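PDB 2FI9: outer membrane protein from Bartonella henselae, which is of unknown function but belongs to the DUF498/DUF598 family of uncharacterised proteins. Local coordinates for residues Ile38-Gly43 with Leu63-Gln68; Glu70-Gly75 with Ala119-Leu124. All coordinates share one frame; numbering follows the deposited sequence.

Contact 1. Residues Ile38-Gly43 with Leu63-Gln68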
# COMPACT_ATOMS: atom_id res chain seq x y z
N ILE A 38 3.49 -2.50 3.06
CA ILE A 38 2.79 -1.25 3.23
C ILE A 38 3.84 -0.11 3.19
O ILE A 38 4.92 -0.24 3.75
CB ILE A 38 1.96 -1.27 4.53
CG1 ILE A 38 0.84 -0.25 4.47
CG2 ILE A 38 2.83 -1.09 5.78
CD1 ILE A 38 -0.23 -0.52 5.50
N CYS A 39 3.52 0.97 2.49
CA CYS A 39 4.44 2.07 2.26
C CYS A 39 3.79 3.30 2.82
O CYS A 39 2.78 3.76 2.30
CB CYS A 39 4.67 2.26 0.76
SG CYS A 39 5.19 0.78 -0.12
N ILE A 40 4.34 3.82 3.90
CA ILE A 40 3.74 4.94 4.60
C ILE A 40 4.85 5.96 4.94
O ILE A 40 6.03 5.65 4.75
CB ILE A 40 2.96 4.46 5.85
CG1 ILE A 40 3.86 3.59 6.74
CG2 ILE A 40 1.74 3.66 5.41
CD1 ILE A 40 3.20 3.11 8.03
N PRO A 41 4.49 7.19 5.34
CA PRO A 41 5.58 8.16 5.60
C PRO A 41 6.72 7.66 6.50
O PRO A 41 7.88 8.08 6.30
CB PRO A 41 4.84 9.35 6.22
CG PRO A 41 3.53 9.30 5.52
CD PRO A 41 3.17 7.82 5.49
N SER A 42 6.41 6.79 7.47
CA SER A 42 7.46 6.30 8.41
C SER A 42 8.31 5.15 7.83
O SER A 42 9.29 4.73 8.45
CB SER A 42 6.84 5.85 9.73
OG SER A 42 6.06 4.67 9.54
N GLY A 43 7.92 4.63 6.67
CA GLY A 43 8.74 3.64 5.99
C GLY A 43 7.99 2.60 5.20
O GLY A 43 6.77 2.71 5.00
N LEU A 63 -3.86 3.79 9.50
CA LEU A 63 -4.77 4.51 10.37
C LEU A 63 -3.96 5.30 11.41
O LEU A 63 -4.24 6.47 11.69
CB LEU A 63 -5.75 3.53 11.05
CG LEU A 63 -6.69 2.80 10.07
CD1 LEU A 63 -7.55 1.78 10.80
CD2 LEU A 63 -7.60 3.77 9.29
N GLU A 64 -2.95 4.66 11.97
CA GLU A 64 -2.15 5.26 13.03
C GLU A 64 -1.35 6.49 12.57
O GLU A 64 -1.04 7.37 13.36
CB GLU A 64 -1.21 4.20 13.64
CG GLU A 64 -1.96 3.10 14.43
CD GLU A 64 -1.10 1.84 14.67
OE1 GLU A 64 0.14 1.93 14.51
OE2 GLU A 64 -1.66 0.78 15.03
N GLU A 65 -1.02 6.53 11.28
CA GLU A 65 -0.25 7.63 10.71
C GLU A 65 -1.12 8.52 9.83
O GLU A 65 -0.62 9.23 8.95
CB GLU A 65 0.92 7.08 9.89
CG GLU A 65 1.93 6.32 10.71
CD GLU A 65 3.24 6.07 9.96
OE1 GLU A 65 3.56 6.77 8.97
OE2 GLU A 65 3.95 5.15 10.40
N SER A 66 -2.42 8.52 10.10
CA SER A 66 -3.40 9.18 9.21
C SER A 66 -3.21 10.69 9.15
O SER A 66 -3.58 11.32 8.16
CB SER A 66 -4.82 8.83 9.63
OG SER A 66 -5.11 9.31 10.93
N ASP A 67 -2.60 11.28 10.17
CA ASP A 67 -2.30 12.71 10.13
C ASP A 67 -1.37 13.07 8.97
O ASP A 67 -1.37 14.22 8.53
CB ASP A 67 -1.72 13.20 11.47
CG ASP A 67 -2.80 13.68 12.46
OD1 ASP A 67 -3.96 13.92 12.05
OD2 ASP A 67 -2.47 13.85 13.66
N GLN A 68 -0.61 12.10 8.46
CA GLN A 68 0.36 12.36 7.38
C GLN A 68 0.00 11.67 6.06
O GLN A 68 0.80 11.64 5.13
CB GLN A 68 1.78 11.93 7.80
CG GLN A 68 2.51 12.92 8.73
CD GLN A 68 2.36 12.56 10.20
OE1 GLN A 68 2.78 13.34 11.08
NE2 GLN A 68 1.78 11.40 10.49

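Contact 2. Residues Glu70-Gly75 with Ala119-Leu124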
# COMPACT_ATOMS: atom_id res chain seq x y z
N GLU A 70 -3.03 11.46 3.12
CA GLU A 70 -4.30 11.91 2.51
C GLU A 70 -4.92 10.85 1.62
O GLU A 70 -6.15 10.78 1.48
CB GLU A 70 -4.11 13.16 1.68
CG GLU A 70 -3.71 14.40 2.47
CD GLU A 70 -4.20 15.68 1.82
OE1 GLU A 70 -5.42 15.76 1.53
OE2 GLU A 70 -3.37 16.59 1.60
N VAL A 71 -4.08 10.04 0.99
CA VAL A 71 -4.57 9.04 0.03
C VAL A 71 -3.87 7.69 0.20
O VAL A 71 -2.64 7.64 0.36
CB VAL A 71 -4.51 9.55 -1.47
CG1 VAL A 71 -3.14 9.98 -1.86
CG2 VAL A 71 -5.04 8.49 -2.46
N LEU A 72 -4.68 6.63 0.25
CA LEU A 72 -4.17 5.28 0.31
C LEU A 72 -4.54 4.50 -0.97
O LEU A 72 -5.73 4.37 -1.32
CB LEU A 72 -4.72 4.55 1.54
CG LEU A 72 -4.30 3.08 1.63
CD1 LEU A 72 -2.79 2.91 1.83
CD2 LEU A 72 -5.08 2.39 2.73
N LEU A 73 -3.51 3.99 -1.65
CA LEU A 73 -3.73 3.12 -2.80
C LEU A 73 -3.65 1.70 -2.28
O LEU A 73 -2.76 1.39 -1.48
CB LEU A 73 -2.67 3.36 -3.87
CG LEU A 73 -2.52 4.83 -4.27
CD1 LEU A 73 -1.29 5.04 -5.14
CD2 LEU A 73 -3.79 5.31 -4.99
N ILE A 74 -4.59 0.86 -2.69
CA ILE A 74 -4.60 -0.52 -2.28
C ILE A 74 -4.48 -1.43 -3.50
O ILE A 74 -5.36 -1.47 -4.38
CB ILE A 74 -5.88 -0.84 -1.47
CG1 ILE A 74 -5.94 0.09 -0.25
CG2 ILE A 74 -5.88 -2.31 -1.02
CD1 ILE A 74 -7.30 0.20 0.39
N GLY A 75 -3.35 -2.13 -3.55
CA GLY A 75 -3.07 -3.07 -4.65
C GLY A 75 -3.58 -4.42 -4.19
O GLY A 75 -3.03 -5.00 -3.24
N ALA A 119 0.78 13.36 -0.19
CA ALA A 119 0.74 12.56 1.04
C ALA A 119 0.10 11.19 0.73
O ALA A 119 -1.02 10.91 1.14
CB ALA A 119 -0.01 13.30 2.17
N VAL A 120 0.84 10.35 0.01
CA VAL A 120 0.32 9.07 -0.49
C VAL A 120 0.93 7.89 0.26
O VAL A 120 2.12 7.91 0.66
CB VAL A 120 0.59 8.93 -2.03
CG1 VAL A 120 2.07 8.87 -2.33
CG2 VAL A 120 -0.17 7.72 -2.65
N ALA A 121 0.09 6.88 0.47
CA ALA A 121 0.48 5.63 1.09
C ALA A 121 0.02 4.52 0.16
O ALA A 121 -0.88 4.73 -0.65
CB ALA A 121 -0.19 5.47 2.48
N ALA A 122 0.62 3.35 0.28
CA ALA A 122 0.19 2.18 -0.50
C ALA A 122 0.22 0.92 0.35
O ALA A 122 1.13 0.72 1.15
CB ALA A 122 1.09 2.01 -1.72
N LEU A 123 -0.79 0.07 0.17
CA LEU A 123 -0.78 -1.26 0.72
C LEU A 123 -0.74 -2.17 -0.49
O LEU A 123 -1.62 -2.12 -1.33
CB LEU A 123 -2.07 -1.51 1.51
CG LEU A 123 -2.27 -2.92 2.07
CD1 LEU A 123 -1.10 -3.39 2.89
CD2 LEU A 123 -3.56 -3.00 2.92
N LEU A 124 0.29 -3.01 -0.58
CA LEU A 124 0.50 -3.75 -1.82
C LEU A 124 0.57 -5.25 -1.59
O LEU A 124 1.53 -5.74 -1.00
CB LEU A 124 1.76 -3.25 -2.53
CG LEU A 124 1.86 -1.74 -2.78
CD1 LEU A 124 3.26 -1.31 -3.17
CD2 LEU A 124 0.89 -1.27 -3.86

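Contact 1. Residues Ile38-Gly43 with Leu63-Gln68
Ser-42 N donates to Glu-65 OE1 over 3.2 Å, on the syn lone pair, with a moderately bent N-H...O angle of 140°, and so joins the turn after strand 36-40 to the end of helix 60-64. A second bond, Ser-42 OG to Glu-65 OE2, is modelled at 2.3 Å, too short to be taken at face value, so its exact length is doubtful. OG lies between the backbone N and the carbonyl carbon (chi1 69°), which brings it to the same carboxylate as its own amide; Tyr-45 OH also bonds to OG. Glu-65, the first residue to depart from helical angles after helix 60-64, sends out an extended chain. The Glu-65 side chain crosses that of Ile-40 at about a right angle, CD1 of Ile-40 lying 3.5 Å from Glu-65 CD. Pro-41 runs past the glutamate in the opposite sense, with CD 3.7 Å from Glu-65 OE1, while its CG rests 3.9 Å from Gln-68 CB. Ile-40 to Gly-43 form a type I beta turn, closed by Gly-43 N bonding to Ile-40 O. With the buried Ile-40 against it, the carboxylate probably has its rotation set chiefly by the Ser-42 amide; as neither segment holds a basic residue, its charge would be offset mainly by polar groups and solvent.

Contact 2. Residues Glu70-Gly75 with Ala119-Leu124
Two parallel neighbours in the five-stranded mixed sheet, strands 71-75 and 120-124, illustrate how a parallel pair combines regular backbone bonding with side chains matched on each face. Their directions differ by only 19°. Leu-73 lies at the middle of the bonding pattern: its N bonds to Ala-121 O (2.9 Å), and its O receives Leu-123 N. The same alternation joins Ala-121 N to Val-71 O before it and Gly-75 N to Leu-123 O (2.8 Å) after it. At the entrance the pattern changes, because Ala-119 O takes two amides, Glu-70 N in its carbonyl plane at 2.9 Å and Val-71 N, tilted from that plane, at 3.2 Å. CA-H...O contacts such as Ala-122 CA to Leu-73 O (3.2 Å) lie between these bonds.

On one face Val-71 and Val-120 lie side by side and point the same way, CG1 of Val-71 being 3.8 Å from CG2 of Val-120. That same Val-120 methyl, anti to its backbone N, also meets Leu-73 CD1. On the other face, with chi1 of Leu-72 (176°) setting CG anti to the backbone N and chi2 (66°) setting CD1, that methyl lies against the backbone of Ala-121, 3.6 Å from its C, and 3.7 Å from its CB. Gly-75 packs beside Leu-124 with its backbone alone.

Helix 103-115 covers the valine face, with Thr-109 against Leu-73, Leu-113 against Val-120 and Phe-110 against Ala-122. Strand 97-101 continues the sheet beyond 71-75, and strand 36-40 runs antiparallel along the far edge of 120-124.

Overall arrangement
Contacts 1 and 2 follow one another along the chain, yet they meet in space, their centres about 9 Å apart. Strand 36-40, which leads into the turn of contact 1, is the antiparallel neighbour of strand 120-124 in contact 2; Cys-39 N lies 2.8 Å from Ala-122 O, a probable hydrogen bond. A second junction comes from segment 63-68, where Gln-68 O packs 3.5 Å from Ala-119 CB, just before the chain enters strand 71-75. Contact 2 is buried within the mixed sheet, whereas contact 1 lies at the surface, at the turn after strand 36-40.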